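Local coordinates for Serpin48 (Tenebrio molitor, PDB 3OZQ), which acts as a highly specific serpin of insect innate immunity, inhibiting the serine protease SPE, at residues Y98-Q110 with L298-I310. Numbering follows the deposited sequence.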
loop_
_atom_site.group_PDB
_atom_site.type_symbol
_atom_site.label_atom_id
_atom_site.label_comp_id
_atom_site.label_asym_id
_atom_site.label_seq_id
_atom_site.Cartn_x
_atom_site.Cartn_y
_atom_site.Cartn_z
ATOM N N TYR A 98 -11.928 2.235 15.214
ATOM C CA TYR A 98 -12.893 1.753 16.205
ATOM C C TYR A 98 -12.395 2.069 17.605
ATOM O O TYR A 98 -11.230 1.814 17.910
ATOM C CB TYR A 98 -13.093 0.251 16.076
ATOM C CG TYR A 98 -13.927 -0.164 14.897
ATOM C CD1 TYR A 98 -15.309 -0.246 14.992
ATOM C CD2 TYR A 98 -13.330 -0.470 13.678
ATOM C CE1 TYR A 98 -16.070 -0.631 13.911
ATOM C CE2 TYR A 98 -14.078 -0.860 12.596
ATOM C CZ TYR A 98 -15.447 -0.942 12.712
ATOM O OH TYR A 98 -16.188 -1.325 11.622
ATOM N N VAL A 99 -13.293 2.592 18.450
ATOM C CA VAL A 99 -12.942 3.062 19.788
ATOM C C VAL A 99 -13.770 2.413 20.926
ATOM O O VAL A 99 -14.971 2.187 20.792
ATOM C CB VAL A 99 -13.043 4.609 19.860
ATOM C CG1 VAL A 99 -12.636 5.106 21.223
ATOM C CG2 VAL A 99 -12.162 5.248 18.760
ATOM N N LYS A 100 -13.095 2.107 22.027
ATOM C CA LYS A 100 -13.678 1.441 23.199
ATOM C C LYS A 100 -15.003 2.111 23.588
ATOM O O LYS A 100 -15.046 3.335 23.684
ATOM C CB LYS A 100 -12.660 1.550 24.339
ATOM C CG LYS A 100 -12.954 0.795 25.622
ATOM C CD LYS A 100 -11.780 0.980 26.581
ATOM C CE LYS A 100 -12.130 0.590 28.027
ATOM N NZ LYS A 100 -12.238 -0.891 28.227
ATOM N N THR A 101 -16.073 1.330 23.798
ATOM C CA THR A 101 -17.410 1.928 23.995
ATOM C C THR A 101 -17.446 2.938 25.134
ATOM O O THR A 101 -18.197 3.911 25.085
ATOM C CB THR A 101 -18.599 0.903 24.171
ATOM O OG1 THR A 101 -18.161 -0.301 24.814
ATOM C CG2 THR A 101 -19.223 0.550 22.826
ATOM N N ASN A 102 -16.617 2.720 26.147
ATOM C CA ASN A 102 -16.663 3.556 27.332
ATOM C C ASN A 102 -16.481 5.016 26.984
ATOM O O ASN A 102 -16.992 5.890 27.683
ATOM C CB ASN A 102 -15.602 3.113 28.340
ATOM C CG ASN A 102 -15.650 1.626 28.604
ATOM O OD1 ASN A 102 -15.275 0.816 27.741
ATOM N ND2 ASN A 102 -16.122 1.250 29.791
ATOM N N PHE A 103 -15.764 5.285 25.892
ATOM C CA PHE A 103 -15.428 6.659 25.562
ATOM C C PHE A 103 -16.021 7.059 24.213
ATOM O O PHE A 103 -15.422 6.830 23.154
ATOM C CB PHE A 103 -13.911 6.887 25.609
ATOM C CG PHE A 103 -13.242 6.327 26.841
ATOM C CD1 PHE A 103 -12.577 5.113 26.794
ATOM C CD2 PHE A 103 -13.276 7.012 28.040
ATOM C CE1 PHE A 103 -11.952 4.599 27.914
ATOM C CE2 PHE A 103 -12.660 6.495 29.174
ATOM C CZ PHE A 103 -12.002 5.289 29.111
ATOM N N SER A 104 -17.211 7.650 24.271
ATOM C CA SER A 104 -17.932 8.123 23.096
ATOM C C SER A 104 -17.052 8.964 22.171
ATOM O O SER A 104 -16.435 9.940 22.594
ATOM C CB SER A 104 -19.156 8.938 23.523
ATOM O OG SER A 104 -20.103 8.116 24.179
ATOM N N VAL A 105 -17.004 8.579 20.903
ATOM C CA VAL A 105 -16.223 9.315 19.929
ATOM C C VAL A 105 -16.813 10.708 19.731
ATOM O O VAL A 105 -18.015 10.858 19.496
ATOM C CB VAL A 105 -16.192 8.576 18.581
ATOM C CG1 VAL A 105 -15.283 9.313 17.590
ATOM C CG2 VAL A 105 -15.733 7.151 18.779
ATOM N N ARG A 106 -15.959 11.722 19.823
ATOM C CA ARG A 106 -16.375 13.097 19.572
ATOM C C ARG A 106 -16.862 13.276 18.142
ATOM O O ARG A 106 -16.126 13.013 17.189
ATOM C CB ARG A 106 -15.228 14.068 19.865
ATOM C CG ARG A 106 -14.648 13.899 21.259
ATOM C CD ARG A 106 -13.521 14.877 21.527
ATOM N NE ARG A 106 -12.727 14.461 22.681
ATOM C CZ ARG A 106 -13.059 14.701 23.950
ATOM N NH1 ARG A 106 -14.180 15.355 24.233
ATOM N NH2 ARG A 106 -12.275 14.285 24.940
ATOM N N GLU A 107 -18.108 13.721 17.997
ATOM C CA GLU A 107 -18.722 13.913 16.682
ATOM C C GLU A 107 -17.815 14.658 15.701
ATOM O O GLU A 107 -17.845 14.397 14.500
ATOM C CB GLU A 107 -20.057 14.653 16.815
ATOM C CG GLU A 107 -21.188 13.807 17.375
ATOM C CD GLU A 107 -22.427 13.859 16.499
ATOM O OE1 GLU A 107 -23.280 12.950 16.619
ATOM O OE2 GLU A 107 -22.542 14.808 15.690
ATOM N N GLU A 108 -17.024 15.588 16.228
ATOM C CA GLU A 108 -16.089 16.379 15.436
ATOM C C GLU A 108 -15.013 15.518 14.772
ATOM O O GLU A 108 -14.489 15.872 13.712
ATOM C CB GLU A 108 -15.408 17.411 16.335
ATOM C CG GLU A 108 -14.420 18.315 15.614
ATOM C CD GLU A 108 -13.582 19.167 16.563
ATOM O OE1 GLU A 108 -13.798 19.096 17.796
ATOM O OE2 GLU A 108 -12.701 19.910 16.070
ATOM N N PHE A 109 -14.670 14.401 15.411
ATOM C CA PHE A 109 -13.641 13.506 14.893
ATOM C C PHE A 109 -14.247 12.605 13.839
ATOM O O PHE A 109 -13.615 12.322 12.815
ATOM C CB PHE A 109 -13.018 12.671 16.017
ATOM C CG PHE A 109 -11.785 11.897 15.601
ATOM C CD1 PHE A 109 -10.582 12.547 15.355
ATOM C CD2 PHE A 109 -11.825 10.519 15.481
ATOM C CE1 PHE A 109 -9.442 11.829 14.976
ATOM C CE2 PHE A 109 -10.691 9.802 15.100
ATOM C CZ PHE A 109 -9.503 10.460 14.859
ATOM N N GLN A 110 -15.475 12.153 14.082
ATOM C CA GLN A 110 -16.156 11.304 13.107
ATOM C C GLN A 110 -16.384 12.070 11.818
ATOM O O GLN A 110 -16.534 11.488 10.750
ATOM C CB GLN A 110 -17.505 10.842 13.638
ATOM C CG GLN A 110 -17.444 10.043 14.913
ATOM C CD GLN A 110 -18.812 9.575 15.331
ATOM O OE1 GLN A 110 -19.119 8.385 15.279
ATOM N NE2 GLN A 110 -19.656 10.518 15.729
ATOM N N LEU A 298 -4.757 10.749 23.140
ATOM C CA LEU A 298 -5.768 10.710 22.097
ATOM C C LEU A 298 -7.053 11.430 22.484
ATOM O O LEU A 298 -8.132 11.065 22.007
ATOM C CB LEU A 298 -6.128 9.262 21.753
ATOM C CG LEU A 298 -5.059 8.190 21.541
ATOM C CD1 LEU A 298 -5.592 7.205 20.534
ATOM C CD2 LEU A 298 -3.737 8.745 21.097
ATOM N N SER A 299 -6.936 12.449 23.337
ATOM C CA SER A 299 -8.102 13.177 23.861
ATOM C C SER A 299 -8.928 13.887 22.787
ATOM O O SER A 299 -10.055 14.310 23.042
ATOM C CB SER A 299 -7.682 14.180 24.949
ATOM O OG SER A 299 -6.636 15.041 24.515
ATOM N N GLY A 300 -8.349 14.044 21.600
ATOM C CA GLY A 300 -9.078 14.580 20.465
ATOM C C GLY A 300 -10.046 13.567 19.886
ATOM O O GLY A 300 -10.955 13.918 19.146
ATOM N N ILE A 301 -9.863 12.299 20.225
ATOM C CA ILE A 301 -10.768 11.276 19.730
ATOM C C ILE A 301 -11.903 11.070 20.737
ATOM O O ILE A 301 -13.084 11.141 20.389
ATOM C CB ILE A 301 -10.019 9.958 19.443
ATOM C CG1 ILE A 301 -9.003 10.176 18.314
ATOM C CG2 ILE A 301 -10.997 8.844 19.088
ATOM C CD1 ILE A 301 -7.962 9.090 18.200
ATOM N N ALA A 302 -11.532 10.832 21.991
ATOM C CA ALA A 302 -12.512 10.661 23.063
ATOM C C ALA A 302 -11.804 10.545 24.392
ATOM O O ALA A 302 -10.624 10.202 24.446
ATOM C CB ALA A 302 -13.379 9.424 22.810
ATOM N N GLY A 303 -12.526 10.851 25.467
ATOM C CA GLY A 303 -11.976 10.765 26.803
ATOM C C GLY A 303 -10.916 11.804 27.093
ATOM O O GLY A 303 -10.757 12.780 26.361
ATOM N N GLU A 304 -10.187 11.585 28.179
ATOM C CA GLU A 304 -9.122 12.479 28.590
ATOM C C GLU A 304 -7.795 11.796 28.342
ATOM O O GLU A 304 -7.751 10.607 28.052
ATOM C CB GLU A 304 -9.257 12.826 30.082
ATOM C CG GLU A 304 -10.295 13.904 30.394
ATOM C CD GLU A 304 -11.711 13.436 30.117
ATOM O OE1 GLU A 304 -12.057 12.283 30.473
ATOM O OE2 GLU A 304 -12.480 14.218 29.531
ATOM N N LYS A 305 -6.713 12.547 28.469
ATOM C CA LYS A 305 -5.389 12.006 28.224
ATOM C C LYS A 305 -5.130 10.705 28.995
ATOM O O LYS A 305 -5.320 10.638 30.203
ATOM C CB LYS A 305 -4.322 13.039 28.582
ATOM C CG LYS A 305 -2.896 12.538 28.417
ATOM C CD LYS A 305 -1.888 13.592 28.830
ATOM C CE LYS A 305 -0.476 13.171 28.490
ATOM N NZ LYS A 305 -0.009 12.039 29.330
ATOM N N GLY A 306 -4.664 9.679 28.294
ATOM C CA GLY A 306 -4.285 8.438 28.942
ATOM C C GLY A 306 -5.400 7.407 28.989
ATOM O O GLY A 306 -5.144 6.241 29.258
ATOM N N ASP A 307 -6.628 7.842 28.728
ATOM C CA ASP A 307 -7.772 6.947 28.569
ATOM C C ASP A 307 -7.596 5.993 27.380
ATOM O O ASP A 307 -7.874 4.796 27.468
ATOM C CB ASP A 307 -9.048 7.768 28.353
ATOM C CG ASP A 307 -9.625 8.332 29.664
ATOM O OD1 ASP A 307 -10.669 9.016 29.601
ATOM O OD2 ASP A 307 -9.041 8.083 30.746
ATOM N N LEU A 308 -7.164 6.534 26.249
ATOM C CA LEU A 308 -7.044 5.717 25.046
ATOM C C LEU A 308 -5.598 5.657 24.594
ATOM O O LEU A 308 -4.825 6.577 24.837
ATOM C CB LEU A 308 -7.936 6.273 23.943
ATOM C CG LEU A 308 -9.437 6.254 24.229
ATOM C CD1 LEU A 308 -10.207 6.894 23.085
ATOM C CD2 LEU A 308 -9.938 4.837 24.489
ATOM N N VAL A 309 -5.225 4.536 23.990
ATOM C CA VAL A 309 -3.949 4.407 23.306
ATOM C C VAL A 309 -4.282 3.703 22.003
ATOM O O VAL A 309 -5.361 3.121 21.876
ATOM C CB VAL A 309 -2.936 3.562 24.094
ATOM C CG1 VAL A 309 -2.826 4.057 25.548
ATOM C CG2 VAL A 309 -3.333 2.087 24.054
ATOM N N ILE A 310 -3.380 3.760 21.026
ATOM C CA ILE A 310 -3.592 2.981 19.825
ATOM C C ILE A 310 -3.179 1.553 20.132
ATOM O O ILE A 310 -2.005 1.274 20.361
ATOM C CB ILE A 310 -2.772 3.489 18.618
ATOM C CG1 ILE A 310 -3.183 4.913 18.228
ATOM C CG2 ILE A 310 -2.965 2.562 17.441
ATOM C CD1 ILE A 310 -2.455 5.421 16.945
#
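R106 grips the loop 298-310 with both backbone and side chain. Its amide N donates to I301 O at 3.0 Å, an almost straight bond (175°), while its side chain, extended from CG to NE, runs on to S299. R106 NE gives S299 O a bent bond of 2.7 Å (131°), and R106 NH2 adds a weak one to the same oxygen, restraining the guanidinium; G303 O lies in the guanidinium plane at its edge, 2.6 Å from R106 NH2. Within the second loop, E304 N donates to D307 OD1 from above the carboxylate plane, holding D307 against F103, with OD1 3.2 Å from F103 CE2.

D307 CB lies over one face of the F103 ring, toward its rim, in a CH-pi contact; N102 CB of the same segment as F103 covers the opposite face. I301 CG1 likewise stands over the F109 ring, 3.6 Å from its centroid, and I301 CG2 meets V99 CG2. V99 CG1 touches L308 CD1, whose sister CD2 reaches F103 CD1 at 3.5 Å.

R106, at the N-cap of helix 107-115, thus turns its backbone O to the helix and its amide N and guanidinium to the other loop: in this serpin fold, the loop linking strand 90-100 to helix 107-115 is fastened to the one leading into strand 310-321.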